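PDB 5N0L: GTP-sensing transcriptional pleiotropic repressor CodY from Clostridioides difficile, which represses transcription in response to nutrient supply, its GAF domain binding isoleucine, and probably also senses GTP. Local coordinates for residues L31-L36 with S42-V47; S64-D69 with K73-S78; E98-I103 with G109-Y114. All coordinates share one frame; numbering follows the deposited sequence.

Contact 1: L31-L36 with S42-V47; sequences LLAGAL and SNVYVV. With ILE (isoleucine), chain G.
Ala33 and Leu36 of helix 30-40 close on Val44 of strand 43-48, where a helix packs against one face of the central antiparallel sheet of the GAF domain. The tight part is small and almost entirely apolar. Val44 spreads its two methyls over the helix: CG1 meets Ala33 CB at 3.8 Å, while CG2 rests 4.0 Å from Leu36 CB and also lies against the carbonyl oxygen of Ala33. With CG1 anti to the backbone N (chi1 -178°), the valine fork straddles the helix surface, and both prongs touch both helix residues. Leu36 crosses it at about a right angle and brings CD1 to 4.1 Å from Val44 CG1. No hydrogen bond links the two segments.

Packing is looser toward Leu32 and Val46, which do not meet closely; helix 141-158 fills in here, with Val154 touching both. Farther round the helix, Leu31 and Ala35 do not touch the strand and pack on Thr72 and Thr18 of the second subunit.

Strand alternation sends Asn43 and Tyr45 to the other face of the sheet, into the isoleucine pocket. Both donate to the same carboxylate oxygen of the ligand. The Tyr45 hydroxyl reaches it in the plane of its ring, OH to OXT of isoleucine 2.6 Å, and also bonds to the Ser65 backbone N. The amide of Asn43 is fixed in rotation because its OD1 accepts from the Asp60 backbone N; its ND2 points almost straight at the ligand OXT, 2.8 Å away with an N-H...O angle of 176°.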
loop_
_atom_site.group_PDB
_atom_site.type_symbol
_atom_site.label_atom_id
_atom_site.label_comp_id
_atom_site.label_asym_id
_atom_site.label_seq_id
_atom_site.Cartn_x
_atom_site.Cartn_y
_atom_site.Cartn_z
ATOM N N LEU A 31 7.913 -14.666 -14.076
ATOM C CA LEU A 31 6.778 -14.982 -14.980
ATOM C C LEU A 31 6.900 -14.082 -16.221
ATOM O O LEU A 31 6.839 -14.637 -17.360
ATOM C CB LEU A 31 5.462 -14.802 -14.305
ATOM C CG LEU A 31 5.181 -15.818 -13.162
ATOM C CD1 LEU A 31 4.091 -15.210 -12.302
ATOM C CD2 LEU A 31 4.801 -17.157 -13.765
ATOM N N LEU A 32 7.226 -12.841 -16.036
ATOM C CA LEU A 32 7.396 -11.959 -17.278
ATOM C C LEU A 32 8.627 -12.414 -18.015
ATOM O O LEU A 32 8.664 -12.478 -19.265
ATOM C CB LEU A 32 7.517 -10.521 -16.862
ATOM C CG LEU A 32 7.837 -9.451 -17.973
ATOM C CD1 LEU A 32 6.777 -9.589 -19.059
ATOM C CD2 LEU A 32 7.867 -8.049 -17.443
ATOM N N ALA A 33 9.747 -12.700 -17.313
ATOM C CA ALA A 33 10.940 -13.120 -18.018
ATOM C C ALA A 33 10.681 -14.390 -18.852
ATOM O O ALA A 33 11.322 -14.548 -19.924
ATOM C CB ALA A 33 12.156 -13.396 -17.049
ATOM N N GLY A 34 9.936 -15.370 -18.292
ATOM C CA GLY A 34 9.577 -16.612 -18.985
ATOM C C GLY A 34 8.767 -16.262 -20.255
ATOM O O GLY A 34 8.937 -16.946 -21.255
ATOM N N ALA A 35 7.821 -15.383 -20.086
ATOM C CA ALA A 35 6.913 -14.987 -21.264
ATOM C C ALA A 35 7.803 -14.359 -22.379
ATOM O O ALA A 35 7.764 -14.753 -23.545
ATOM C CB ALA A 35 5.851 -14.100 -20.845
ATOM N N LEU A 36 8.621 -13.428 -22.017
ATOM C CA LEU A 36 9.613 -12.806 -22.952
ATOM C C LEU A 36 10.561 -13.789 -23.517
ATOM O O LEU A 36 10.921 -13.740 -24.723
ATOM C CB LEU A 36 10.486 -11.773 -22.237
ATOM C CG LEU A 36 9.906 -10.502 -21.970
ATOM C CD1 LEU A 36 10.610 -9.588 -20.974
ATOM C CD2 LEU A 36 9.717 -9.710 -23.323
ATOM N N SER A 42 14.883 -16.364 -26.051
ATOM C CA SER A 42 16.062 -15.657 -25.595
ATOM C C SER A 42 16.366 -15.992 -24.101
ATOM O O SER A 42 15.447 -16.277 -23.409
ATOM C CB SER A 42 15.866 -14.166 -25.652
ATOM O OG SER A 42 15.837 -13.715 -27.039
ATOM N N ASN A 43 17.610 -15.803 -23.731
ATOM C CA ASN A 43 17.908 -15.579 -22.227
ATOM C C ASN A 43 17.446 -14.204 -21.889
ATOM O O ASN A 43 17.790 -13.278 -22.593
ATOM C CB ASN A 43 19.422 -15.697 -22.023
ATOM C CG ASN A 43 19.934 -17.139 -22.041
ATOM O OD1 ASN A 43 19.149 -18.109 -22.183
ATOM N ND2 ASN A 43 21.292 -17.306 -21.824
ATOM N N VAL A 44 16.715 -14.047 -20.792
ATOM C CA VAL A 44 16.194 -12.809 -20.315
ATOM C C VAL A 44 16.639 -12.625 -18.815
ATOM O O VAL A 44 16.342 -13.514 -17.996
ATOM C CB VAL A 44 14.691 -12.879 -20.313
ATOM C CG1 VAL A 44 14.016 -11.638 -19.895
ATOM C CG2 VAL A 44 14.222 -13.268 -21.792
ATOM N N TYR A 45 17.207 -11.499 -18.591
ATOM C CA TYR A 45 17.548 -11.055 -17.207
ATOM C C TYR A 45 16.909 -9.754 -16.858
ATOM O O TYR A 45 17.054 -8.750 -17.613
ATOM C CB TYR A 45 19.020 -10.932 -17.138
ATOM C CG TYR A 45 19.871 -12.030 -17.617
ATOM C CD1 TYR A 45 20.259 -12.152 -19.004
ATOM C CD2 TYR A 45 20.420 -12.991 -16.780
ATOM C CE1 TYR A 45 21.056 -13.085 -19.467
ATOM C CE2 TYR A 45 21.255 -13.969 -17.235
ATOM C CZ TYR A 45 21.629 -14.053 -18.553
ATOM O OH TYR A 45 22.476 -15.018 -19.046
ATOM N N VAL A 46 16.138 -9.731 -15.747
ATOM C CA VAL A 46 15.608 -8.504 -15.218
ATOM C C VAL A 46 16.516 -8.187 -14.023
ATOM O O VAL A 46 16.462 -8.966 -13.088
ATOM C CB VAL A 46 14.206 -8.709 -14.778
ATOM C CG1 VAL A 46 13.639 -7.499 -14.161
ATOM C CG2 VAL A 46 13.295 -9.089 -16.000
ATOM N N VAL A 47 17.232 -7.086 -14.090
ATOM C CA VAL A 47 18.317 -6.829 -13.167
ATOM C C VAL A 47 18.093 -5.478 -12.505
ATOM O O VAL A 47 17.958 -4.428 -13.170
ATOM C CB VAL A 47 19.676 -6.784 -13.933
ATOM C CG1 VAL A 47 20.806 -6.655 -12.868
ATOM C CG2 VAL A 47 19.943 -8.048 -14.711
HETATM N N ILE G . 26.092 -14.382 -20.700
HETATM C CA ILE G . 24.797 -13.735 -21.067
HETATM C C ILE G . 24.002 -14.658 -21.954
HETATM O O ILE G . 24.548 -15.139 -22.944
HETATM C CB ILE G . 25.050 -12.398 -21.730
HETATM C CG1 ILE G . 25.686 -11.446 -20.706
HETATM C CG2 ILE G . 23.764 -11.762 -22.139
HETATM C CD1 ILE G . 24.729 -10.853 -19.689
HETATM O OXT ILE G . 22.884 -14.957 -21.592
#

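Contact 2: S64-D69 with K73-S78; sequences SSVIED and KQKKFS. With ILE (isoleucine), chain G.
Ile67 and Lys76 form the hydrogen-bonded pair of a short antiparallel beta hairpin, 67-68 with 75-76, whose base borders the isoleucine pocket. Ile67 N gives a nearly straight bond to Lys76 O (2.9 Å), and Lys76 N returns one to Ile67 O; nearer the turn, Asp69 N donates to Gln74 O.

On the face with Ile67 and Lys76, both side chains take the same unusual first torsion, chi1 57°, with the gamma carbon wedged between the backbone N and the carbonyl carbon. This brings Ile67 CG1 against Lys76 O and lets CD1 reach Ser78 CA, while Lys76 CG lies 3.9 Å from Ile67 CG1. From there Lys76 runs out extended, so its ammonium arrives at Asp69: NZ to OD1 is 2.7 Å, a salt bridge made through the anti lone pair. Lys76 NZ also pairs with Glu70, and OD2 of Asp69 accepts hydrogen bonds from the backbone N of Tyr71 and of Thr72 in the turn.

The face with Glu68 and Lys75 is more loosely tied. These two run out alongside each other in the same direction; Glu68 bends at chi2 (-103°), and its OE1 makes only a long, weak salt bridge with Lys75 NZ. A water donates to both that OE1 and Lys73 O, bridging two acceptors that stand close together. Val66 CG1 packs across the aliphatic start of Lys75.

At the pocket end, the Phe77 ring comes back beside Ser65, lies edge-to-face with Tyr45 and touches the ligand side chain. Ser65 OG accepts a hydrogen bond from the amino group of the isoleucine, 2.7 Å from its N.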
loop_
_atom_site.group_PDB
_atom_site.type_symbol
_atom_site.label_atom_id
_atom_site.label_comp_id
_atom_site.label_asym_id
_atom_site.label_seq_id
_atom_site.Cartn_x
_atom_site.Cartn_y
_atom_site.Cartn_z
ATOM N N SER A 64 24.489 -18.624 -18.834
ATOM C CA SER A 64 24.016 -17.721 -17.776
ATOM C C SER A 64 25.150 -16.923 -17.205
ATOM O O SER A 64 26.213 -17.485 -16.964
ATOM C CB SER A 64 23.364 -18.495 -16.679
ATOM O OG SER A 64 22.980 -17.545 -15.723
ATOM N N SER A 65 24.944 -15.647 -17.016
ATOM C CA SER A 65 25.930 -14.786 -16.320
ATOM C C SER A 65 25.557 -14.567 -14.830
ATOM O O SER A 65 26.093 -13.681 -14.215
ATOM C CB SER A 65 26.084 -13.423 -17.002
ATOM O OG SER A 65 26.788 -13.606 -18.206
ATOM N N VAL A 66 24.538 -15.260 -14.376
ATOM C CA VAL A 66 24.060 -15.131 -12.983
ATOM C C VAL A 66 25.113 -15.764 -12.105
ATOM O O VAL A 66 25.713 -16.788 -12.402
ATOM C CB VAL A 66 22.727 -15.820 -12.727
ATOM C CG1 VAL A 66 22.298 -15.623 -11.305
ATOM C CG2 VAL A 66 21.541 -15.218 -13.528
ATOM N N ILE A 67 25.383 -15.042 -11.034
ATOM C CA ILE A 67 26.275 -15.614 -9.980
ATOM C C ILE A 67 25.546 -15.565 -8.713
ATOM O O ILE A 67 24.712 -14.730 -8.516
ATOM C CB ILE A 67 27.628 -14.945 -9.961
ATOM C CG1 ILE A 67 27.520 -13.479 -9.765
ATOM C CG2 ILE A 67 28.470 -15.251 -11.199
ATOM C CD1 ILE A 67 28.870 -12.841 -9.528
ATOM N N GLU A 68 25.950 -16.459 -7.784
ATOM C CA GLU A 68 25.303 -16.575 -6.492
ATOM C C GLU A 68 26.215 -15.846 -5.562
ATOM O O GLU A 68 27.422 -16.048 -5.615
ATOM C CB GLU A 68 25.317 -18.033 -6.019
ATOM C CG GLU A 68 24.804 -19.052 -7.005
ATOM C CD GLU A 68 23.411 -19.486 -6.655
ATOM O OE1 GLU A 68 22.512 -18.633 -6.777
ATOM O OE2 GLU A 68 23.223 -20.660 -6.262
ATOM N N ASP A 69 25.663 -14.986 -4.753
ATOM C CA ASP A 69 26.515 -14.268 -3.786
ATOM C C ASP A 69 27.175 -15.338 -2.813
ATOM O O ASP A 69 26.501 -16.243 -2.290
ATOM C CB ASP A 69 25.675 -13.216 -3.090
ATOM C CG ASP A 69 26.484 -12.406 -2.095
ATOM O OD1 ASP A 69 27.197 -11.507 -2.569
ATOM O OD2 ASP A 69 26.442 -12.681 -0.863
ATOM N N LYS A 73 24.227 -16.258 -1.263
ATOM C CA LYS A 73 23.721 -17.059 -2.420
ATOM C C LYS A 73 22.679 -16.318 -3.260
ATOM O O LYS A 73 22.064 -16.957 -4.119
ATOM C CB LYS A 73 23.158 -18.474 -2.023
ATOM C CG LYS A 73 24.084 -19.325 -1.140
ATOM C CD LYS A 73 25.492 -19.489 -1.728
ATOM C CE LYS A 73 25.488 -20.313 -3.026
ATOM N NZ LYS A 73 26.848 -20.747 -3.431
ATOM N N GLN A 74 22.449 -15.019 -3.012
ATOM C CA GLN A 74 21.487 -14.282 -3.789
ATOM C C GLN A 74 21.980 -14.143 -5.262
ATOM O O GLN A 74 23.160 -13.997 -5.549
ATOM C CB GLN A 74 21.189 -12.896 -3.246
ATOM C CG GLN A 74 20.095 -12.250 -4.097
ATOM C CD GLN A 74 19.550 -10.916 -3.643
ATOM O OE1 GLN A 74 18.529 -10.405 -4.187
ATOM N NE2 GLN A 74 20.222 -10.323 -2.673
ATOM N N LYS A 75 21.025 -14.174 -6.170
ATOM C CA LYS A 75 21.369 -14.120 -7.572
ATOM C C LYS A 75 21.625 -12.676 -8.029
ATOM O O LYS A 75 20.854 -11.755 -7.767
ATOM C CB LYS A 75 20.275 -14.741 -8.367
ATOM C CG LYS A 75 20.052 -16.211 -8.110
ATOM C CD LYS A 75 18.933 -16.728 -9.052
ATOM C CE LYS A 75 18.262 -17.996 -8.571
ATOM N NZ LYS A 75 19.215 -18.906 -7.911
ATOM N N LYS A 76 22.749 -12.486 -8.678
ATOM C CA LYS A 76 23.184 -11.147 -9.098
ATOM C C LYS A 76 24.048 -11.229 -10.352
ATOM O O LYS A 76 24.499 -12.289 -10.782
ATOM C CB LYS A 76 23.995 -10.402 -8.027
ATOM C CG LYS A 76 25.213 -11.183 -7.580
ATOM C CD LYS A 76 25.815 -10.567 -6.318
ATOM C CE LYS A 76 27.227 -11.086 -6.253
ATOM N NZ LYS A 76 28.021 -10.729 -5.006
ATOM N N PHE A 77 24.255 -10.053 -10.942
ATOM C CA PHE A 77 25.389 -9.846 -11.874
ATOM C C PHE A 77 26.650 -9.457 -11.087
ATOM O O PHE A 77 26.581 -8.861 -9.979
ATOM C CB PHE A 77 25.130 -8.767 -12.950
ATOM C CG PHE A 77 24.346 -9.264 -14.169
ATOM C CD1 PHE A 77 23.852 -10.534 -14.333
ATOM C CD2 PHE A 77 24.066 -8.281 -15.095
ATOM C CE1 PHE A 77 23.118 -10.920 -15.519
ATOM C CE2 PHE A 77 23.357 -8.673 -16.257
ATOM C CZ PHE A 77 22.879 -9.927 -16.427
ATOM N N SER A 78 27.763 -9.719 -11.689
ATOM C CA SER A 78 29.088 -9.334 -11.140
ATOM C C SER A 78 29.085 -7.821 -11.038
ATOM O O SER A 78 28.254 -7.145 -11.629
ATOM C CB SER A 78 30.228 -9.751 -12.029
ATOM O OG SER A 78 30.208 -8.966 -13.296
HETATM N N ILE G . 26.092 -14.382 -20.700
HETATM C CA ILE G . 24.797 -13.735 -21.067
HETATM C C ILE G . 24.002 -14.658 -21.954
HETATM O O ILE G . 24.548 -15.139 -22.944
HETATM C CB ILE G . 25.050 -12.398 -21.730
HETATM C CG1 ILE G . 25.686 -11.446 -20.706
HETATM C CG2 ILE G . 23.764 -11.762 -22.139
HETATM C CD1 ILE G . 24.729 -10.853 -19.689
HETATM O OXT ILE G . 22.884 -14.957 -21.592
HETATM O O HOH W 1 27.789 -11.498 -14.001
HETATM O O HOH W 2 20.672 -18.892 -5.040
#

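Contact 3: E98-I103 with G109-Y114; sequences EKILEI and GRLQKY. With ILE (isoleucine), chain G.
Leu111 fits against the short, weakly bonded helix 100-103 and the residue two before it, and apolar packing holds the contact together. Its CD2 lies 3.9 Å from Leu101 CD2, the two leucines crossing at about a right angle, and 4.3 Å from Ile100 CB. The other branch, CD1, touches the aliphatic CG of Glu98 at the exposed margin.

Contacts with the backbone come next. Ile100 has CG1 anti to its own carbonyl carbon (chi1 -75°), and its CD1 methyl pushes into the curve of the opposing loop. There it lies 3.5 Å from Leu111 O and 3.6 Å from Lys113 O, with Arg110 O slightly farther off. No hydrogen bond crosses between the segments. The loop is shaped instead by a type I beta turn from Arg110 to Lys113, whose closing bond is weak, and Lys113 O is taken by Asn96 ND2.

Polar and charged interactions belong to the side of the loop that faces the ligand. Lys113 kinks at chi3 (80°) to bring NZ to 2.7 Å from O of the bound isoleucine; the same ammonium forms a salt bridge with Asp63. Arg110 lines the pocket beside the ligand amino group, NE to N 3.4 Å, but is not bonded to it. Its NE pairs with Glu107, whose OE1 in turn accepts from the ligand, and this salt bridge probably steadies the Glu107 carboxylate. Here a turn packed on a short helix supplies one wall of the isoleucine-binding site of the CodY GAF domain.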
loop_
_atom_site.group_PDB
_atom_site.type_symbol
_atom_site.label_atom_id
_atom_site.label_comp_id
_atom_site.label_asym_id
_atom_site.label_seq_id
_atom_site.Cartn_x
_atom_site.Cartn_y
_atom_site.Cartn_z
ATOM N N GLU A 98 32.590 -8.877 -31.113
ATOM C CA GLU A 98 33.616 -8.366 -30.124
ATOM C C GLU A 98 33.206 -7.114 -29.379
ATOM O O GLU A 98 33.654 -6.894 -28.206
ATOM C CB GLU A 98 35.042 -8.170 -30.695
ATOM C CG GLU A 98 35.747 -9.491 -30.997
ATOM C CD GLU A 98 37.244 -9.458 -30.755
ATOM O OE1 GLU A 98 37.989 -9.433 -31.753
ATOM O OE2 GLU A 98 37.657 -9.468 -29.561
ATOM N N LYS A 99 32.351 -6.280 -29.971
ATOM C CA LYS A 99 31.832 -5.168 -29.174
ATOM C C LYS A 99 31.127 -5.623 -27.858
ATOM O O LYS A 99 31.029 -4.834 -26.982
ATOM C CB LYS A 99 30.872 -4.317 -29.956
ATOM C CG LYS A 99 31.122 -2.809 -29.888
ATOM C CD LYS A 99 30.625 -2.148 -31.197
ATOM C CE LYS A 99 29.138 -2.394 -31.393
ATOM N NZ LYS A 99 28.748 -3.298 -32.532
ATOM N N ILE A 100 30.562 -6.837 -27.800
ATOM C CA ILE A 100 29.903 -7.340 -26.597
ATOM C C ILE A 100 30.837 -7.114 -25.408
ATOM O O ILE A 100 30.377 -6.760 -24.324
ATOM C CB ILE A 100 29.560 -8.833 -26.724
ATOM C CG1 ILE A 100 28.334 -9.068 -27.653
ATOM C CG2 ILE A 100 29.117 -9.420 -25.413
ATOM C CD1 ILE A 100 28.317 -10.480 -28.202
ATOM N N LEU A 101 32.107 -7.323 -25.624
ATOM C CA LEU A 101 33.114 -7.280 -24.543
ATOM C C LEU A 101 33.345 -5.929 -23.870
ATOM O O LEU A 101 33.874 -5.894 -22.740
ATOM C CB LEU A 101 34.449 -7.858 -25.022
ATOM C CG LEU A 101 34.516 -9.315 -25.470
ATOM C CD1 LEU A 101 35.895 -9.609 -26.023
ATOM C CD2 LEU A 101 34.212 -10.318 -24.357
ATOM N N GLU A 102 33.013 -4.835 -24.556
ATOM C CA GLU A 102 33.116 -3.514 -23.979
ATOM C C GLU A 102 32.154 -3.403 -22.763
ATOM O O GLU A 102 32.505 -2.788 -21.752
ATOM C CB GLU A 102 32.870 -2.422 -25.055
ATOM C CG GLU A 102 33.967 -2.373 -26.128
ATOM C CD GLU A 102 33.609 -1.526 -27.390
ATOM O OE1 GLU A 102 32.695 -0.661 -27.342
ATOM O OE2 GLU A 102 34.252 -1.710 -28.453
ATOM N N ILE A 103 30.991 -4.059 -22.849
ATOM C CA ILE A 103 29.986 -4.078 -21.780
ATOM C C ILE A 103 30.034 -5.340 -20.899
ATOM O O ILE A 103 29.870 -5.237 -19.632
ATOM C CB ILE A 103 28.570 -3.986 -22.398
ATOM C CG1 ILE A 103 28.461 -2.629 -23.142
ATOM C CG2 ILE A 103 27.528 -4.056 -21.293
ATOM C CD1 ILE A 103 27.611 -2.714 -24.366
ATOM N N GLY A 109 33.481 -17.008 -25.135
ATOM C CA GLY A 109 32.916 -18.074 -26.058
ATOM C C GLY A 109 31.527 -17.784 -26.687
ATOM O O GLY A 109 30.926 -18.665 -27.321
ATOM N N ARG A 110 30.989 -16.572 -26.504
ATOM C CA ARG A 110 29.553 -16.322 -26.769
ATOM C C ARG A 110 29.423 -15.056 -27.626
ATOM O O ARG A 110 28.466 -14.305 -27.508
ATOM C CB ARG A 110 28.775 -16.160 -25.448
ATOM C CG ARG A 110 28.774 -17.404 -24.580
ATOM C CD ARG A 110 27.891 -17.283 -23.352
ATOM N NE ARG A 110 28.389 -16.400 -22.268
ATOM C CZ ARG A 110 28.882 -16.809 -21.091
ATOM N NH1 ARG A 110 29.241 -15.914 -20.194
ATOM N NH2 ARG A 110 29.047 -18.097 -20.814
ATOM N N LEU A 111 30.396 -14.831 -28.509
ATOM C CA LEU A 111 30.503 -13.537 -29.202
ATOM C C LEU A 111 29.616 -13.537 -30.402
ATOM O O LEU A 111 29.384 -12.441 -30.941
ATOM C CB LEU A 111 31.939 -13.143 -29.598
ATOM C CG LEU A 111 32.895 -13.034 -28.358
ATOM C CD1 LEU A 111 34.300 -12.713 -28.850
ATOM C CD2 LEU A 111 32.376 -11.970 -27.383
ATOM N N GLN A 112 29.125 -14.715 -30.794
ATOM C CA GLN A 112 28.147 -14.848 -31.952
ATOM C C GLN A 112 26.709 -14.498 -31.561
ATOM O O GLN A 112 25.806 -14.427 -32.352
ATOM C CB GLN A 112 28.158 -16.216 -32.629
ATOM C CG GLN A 112 29.297 -17.151 -32.364
ATOM C CD GLN A 112 28.989 -18.050 -31.171
ATOM O OE1 GLN A 112 28.410 -19.153 -31.367
ATOM N NE2 GLN A 112 29.346 -17.583 -29.916
ATOM N N LYS A 113 26.447 -14.230 -30.319
ATOM C CA LYS A 113 25.124 -13.888 -29.877
ATOM C C LYS A 113 24.761 -12.411 -30.146
ATOM O O LYS A 113 25.614 -11.578 -30.386
ATOM C CB LYS A 113 25.029 -14.129 -28.345
ATOM C CG LYS A 113 25.218 -15.616 -28.094
ATOM C CD LYS A 113 25.024 -15.964 -26.623
ATOM C CE LYS A 113 23.590 -16.056 -26.276
ATOM N NZ LYS A 113 23.283 -16.542 -24.877
ATOM N N TYR A 114 23.457 -12.172 -30.193
ATOM C CA TYR A 114 22.907 -10.839 -30.254
ATOM C C TYR A 114 22.337 -10.545 -28.913
ATOM O O TYR A 114 21.513 -11.322 -28.433
ATOM C CB TYR A 114 21.739 -10.775 -31.277
ATOM C CG TYR A 114 22.229 -11.104 -32.713
ATOM C CD1 TYR A 114 22.720 -10.092 -33.514
ATOM C CD2 TYR A 114 22.188 -12.374 -33.210
ATOM C CE1 TYR A 114 23.185 -10.382 -34.792
ATOM C CE2 TYR A 114 22.640 -12.691 -34.508
ATOM C CZ TYR A 114 23.169 -11.676 -35.283
ATOM O OH TYR A 114 23.557 -11.952 -36.616
HETATM N N ILE G . 26.092 -14.382 -20.700
HETATM C CA ILE G . 24.797 -13.735 -21.067
HETATM C C ILE G . 24.002 -14.658 -21.954
HETATM O O ILE G . 24.548 -15.139 -22.944
HETATM C CB ILE G . 25.050 -12.398 -21.730
HETATM C CG1 ILE G . 25.686 -11.446 -20.706
HETATM C CG2 ILE G . 23.764 -11.762 -22.139
HETATM C CD1 ILE G . 24.729 -10.853 -19.689
HETATM O OXT ILE G . 22.884 -14.957 -21.592
#

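Overall arrangement
Contact 1 is the buried one, a helix seated on the central sheet mainly by aliphatic packing. Contact 2 lies at the surface and is the most polar across its interface, combining backbone ladder, salt bridges and water. Contact 3, partly buried and about 17 Å (centre to centre) from the middle of the chain, is again apolar and has no cross-segment hydrogen bond. No two share a helix or strand, yet all meet at the isoleucine: 42-47 and 109-114 hold its carboxylate, whereas 64-69 takes the amino group. Tyr45 joins contacts 1 and 2 through Ser65 and Phe77; the links to contact 3, Asn43 with Lys113 and Ser65 with Arg110, are packing.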